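Local coordinates for probable arabinosyltransferase B (Mycobacterium tuberculosis H37Rv, PDB 7BVF), which polymerises arabinose into the arabinan of the cell-wall arabinogalactan, as a membrane-bound arabinosyltransferase, at residues Trp58-Gln63 against Pro1075-Leu1080. Residues are numbered along the deposited sequence; the frame is centred on the assembly and turned at random.
Sequences WPQRGQ and PAQLEL
Gln60 and Gln1077 have the nearest pair of CA atoms across the two segments, 7.2 Å apart, so each approach involves a side chain, in two cases reaching a backbone oxygen. Both segments are loops beside the antiparallel sheet of strands 78-81, 202-214, 49-56 and 1080-1084: residues 58-63 follow strand 49-56, while residues 1075-1080 lead into strand 1080-1084. A backbone hydrogen bond between Leu1078 and Met55 ties the second loop to the same strand that the first one leaves. The contact thus lies where the EmbC C-terminal region adds an edge strand to the concanavalin-like region, more than a thousand residues earlier in the chain. No hydrogen bond links the segments, the buried area is a modest 211 Å², and none of the five touching residues is buried, which makes this a surface contact.

From Gln60 the CB points at the partner loop, and the chain then folds at chi2 (-59°), which sets CD back from an extended course. Its amide nitrogen NE2 lies near a side-chain methyl and a backbone oxygen, 3.6 Å from Ala1076 CB and 3.7 Å from Gln1077 O; the latter is not a hydrogen bond. Gln1077 runs the opposite way past it, extended beyond CG (chi2 163°), and the two amide planes are 43° apart. The carbonyl ends are only loosely apposed, OE1 to OE1 at 4.2 Å.

The amide of Gln1077 comes up to Arg61, its NE2 3.3 Å from the aliphatic CD. The same NE2 sits at the edge of the guanidinium, near its plane, 3.5 Å from Arg61 NH1; as both nitrogens are donors, this is proximity without a bond. Also near that plane, Pro1075 O stands 4.2 Å from Arg61 NH1, a long approach between carbonyl and guanidinium.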
loop_
_atom_site.group_PDB
_atom_site.type_symbol
_atom_site.label_atom_id
_atom_site.label_comp_id
_atom_site.label_asym_id
_atom_site.label_seq_id
_atom_site.Cartn_x
_atom_site.Cartn_y
_atom_site.Cartn_z
ATOM N N TRP A 58 25.437 22.214 38.785
ATOM C CA TRP A 58 25.746 23.610 38.463
ATOM C C TRP A 58 25.537 24.467 39.721
ATOM O O TRP A 58 25.053 23.946 40.713
ATOM C CB TRP A 58 24.850 23.910 37.281
ATOM C CG TRP A 58 24.757 25.310 36.808
ATOM C CD1 TRP A 58 25.518 25.903 35.862
ATOM C CD2 TRP A 58 23.771 26.267 37.198
ATOM N NE1 TRP A 58 25.089 27.175 35.658
ATOM C CE2 TRP A 58 24.025 27.426 36.465
ATOM C CE3 TRP A 58 22.718 26.263 38.107
ATOM C CZ2 TRP A 58 23.259 28.568 36.608
ATOM C CZ3 TRP A 58 21.946 27.385 38.242
ATOM C CH2 TRP A 58 22.226 28.521 37.506
ATOM N N PRO A 59 25.897 25.763 39.802
ATOM C CA PRO A 59 27.201 26.372 39.525
ATOM C C PRO A 59 28.382 25.936 38.634
ATOM O O PRO A 59 28.427 26.579 37.591
ATOM C CB PRO A 59 27.449 26.877 40.925
ATOM C CG PRO A 59 26.167 27.623 41.141
ATOM C CD PRO A 59 25.122 26.808 40.415
ATOM N N GLN A 60 29.295 25.052 39.080
ATOM C CA GLN A 60 30.510 24.450 38.414
ATOM C C GLN A 60 31.803 25.068 38.955
ATOM O O GLN A 60 32.524 24.382 39.675
ATOM C CB GLN A 60 30.667 24.479 36.889
ATOM C CG GLN A 60 29.629 23.749 36.067
ATOM C CD GLN A 60 29.616 22.311 36.451
ATOM O OE1 GLN A 60 30.190 21.946 37.441
ATOM N NE2 GLN A 60 28.938 21.488 35.698
ATOM N N ARG A 61 32.164 26.248 38.469
ATOM C CA ARG A 61 33.316 27.009 38.928
ATOM C C ARG A 61 32.933 28.115 39.897
ATOM O O ARG A 61 33.769 28.969 40.209
ATOM C CB ARG A 61 34.066 27.601 37.733
ATOM C CG ARG A 61 35.136 26.689 37.148
ATOM C CD ARG A 61 34.549 25.705 36.150
ATOM N NE ARG A 61 33.994 26.375 34.978
ATOM C CZ ARG A 61 33.303 25.760 34.022
ATOM N NH1 ARG A 61 33.081 24.455 34.096
ATOM N NH2 ARG A 61 32.835 26.449 32.991
ATOM N N GLY A 62 31.695 28.116 40.383
ATOM C CA GLY A 62 31.214 29.196 41.218
ATOM C C GLY A 62 31.150 30.505 40.462
ATOM O O GLY A 62 31.638 31.529 40.946
ATOM N N GLN A 63 30.558 30.485 39.266
ATOM C CA GLN A 63 30.483 31.688 38.451
ATOM C C GLN A 63 29.124 31.918 37.805
ATOM O O GLN A 63 28.968 32.920 37.100
ATOM C CB GLN A 63 31.564 31.666 37.361
ATOM C CG GLN A 63 32.924 32.108 37.856
ATOM C CD GLN A 63 32.871 33.430 38.594
ATOM O OE1 GLN A 63 33.369 33.550 39.713
ATOM N NE2 GLN A 63 32.271 34.434 37.967
ATOM N N PRO A 1075 31.214 23.338 27.858
ATOM C CA PRO A 1075 30.802 22.033 28.385
ATOM C C PRO A 1075 30.992 21.957 29.892
ATOM O O PRO A 1075 31.608 22.817 30.523
ATOM C CB PRO A 1075 31.709 21.042 27.647
ATOM C CG PRO A 1075 32.840 21.855 27.135
ATOM C CD PRO A 1075 32.276 23.210 26.850
ATOM N N ALA A 1076 30.449 20.892 30.472
ATOM C CA ALA A 1076 30.383 20.731 31.915
ATOM C C ALA A 1076 31.393 19.703 32.412
ATOM O O ALA A 1076 31.880 18.856 31.662
ATOM C CB ALA A 1076 28.975 20.314 32.338
ATOM N N GLN A 1077 31.706 19.800 33.701
ATOM C CA GLN A 1077 32.469 18.781 34.405
ATOM C C GLN A 1077 31.500 17.770 35.003
ATOM O O GLN A 1077 30.434 18.138 35.503
ATOM C CB GLN A 1077 33.329 19.412 35.496
ATOM C CG GLN A 1077 34.099 20.628 35.028
ATOM C CD GLN A 1077 34.599 21.476 36.177
ATOM O OE1 GLN A 1077 34.316 21.196 37.340
ATOM N NE2 GLN A 1077 35.351 22.520 35.854
ATOM N N LEU A 1078 31.875 16.491 34.960
ATOM C CA LEU A 1078 30.882 15.432 35.026
ATOM C C LEU A 1078 30.808 14.673 36.344
ATOM O O LEU A 1078 29.864 13.899 36.518
ATOM C CB LEU A 1078 31.111 14.427 33.893
ATOM C CG LEU A 1078 29.811 13.869 33.320
ATOM C CD1 LEU A 1078 28.904 15.006 32.898
ATOM C CD2 LEU A 1078 30.088 12.936 32.160
ATOM N N GLU A 1079 31.756 14.845 37.268
ATOM C CA GLU A 1079 31.616 14.278 38.614
ATOM C C GLU A 1079 31.398 12.761 38.548
ATOM O O GLU A 1079 30.290 12.249 38.729
ATOM C CB GLU A 1079 30.483 14.969 39.382
ATOM C CG GLU A 1079 30.365 14.548 40.837
ATOM C CD GLU A 1079 31.266 15.348 41.748
ATOM O OE1 GLU A 1079 31.581 16.506 41.404
ATOM O OE2 GLU A 1079 31.658 14.823 42.809
ATOM N N LEU A 1080 32.467 12.068 38.165
ATOM C CA LEU A 1080 32.413 10.632 37.952
ATOM C C LEU A 1080 32.696 9.861 39.241
ATOM O O LEU A 1080 33.197 10.398 40.232
ATOM C CB LEU A 1080 33.406 10.223 36.868
ATOM C CG LEU A 1080 33.054 10.677 35.456
ATOM C CD1 LEU A 1080 34.304 10.786 34.612
ATOM C CD2 LEU A 1080 32.074 9.708 34.832
#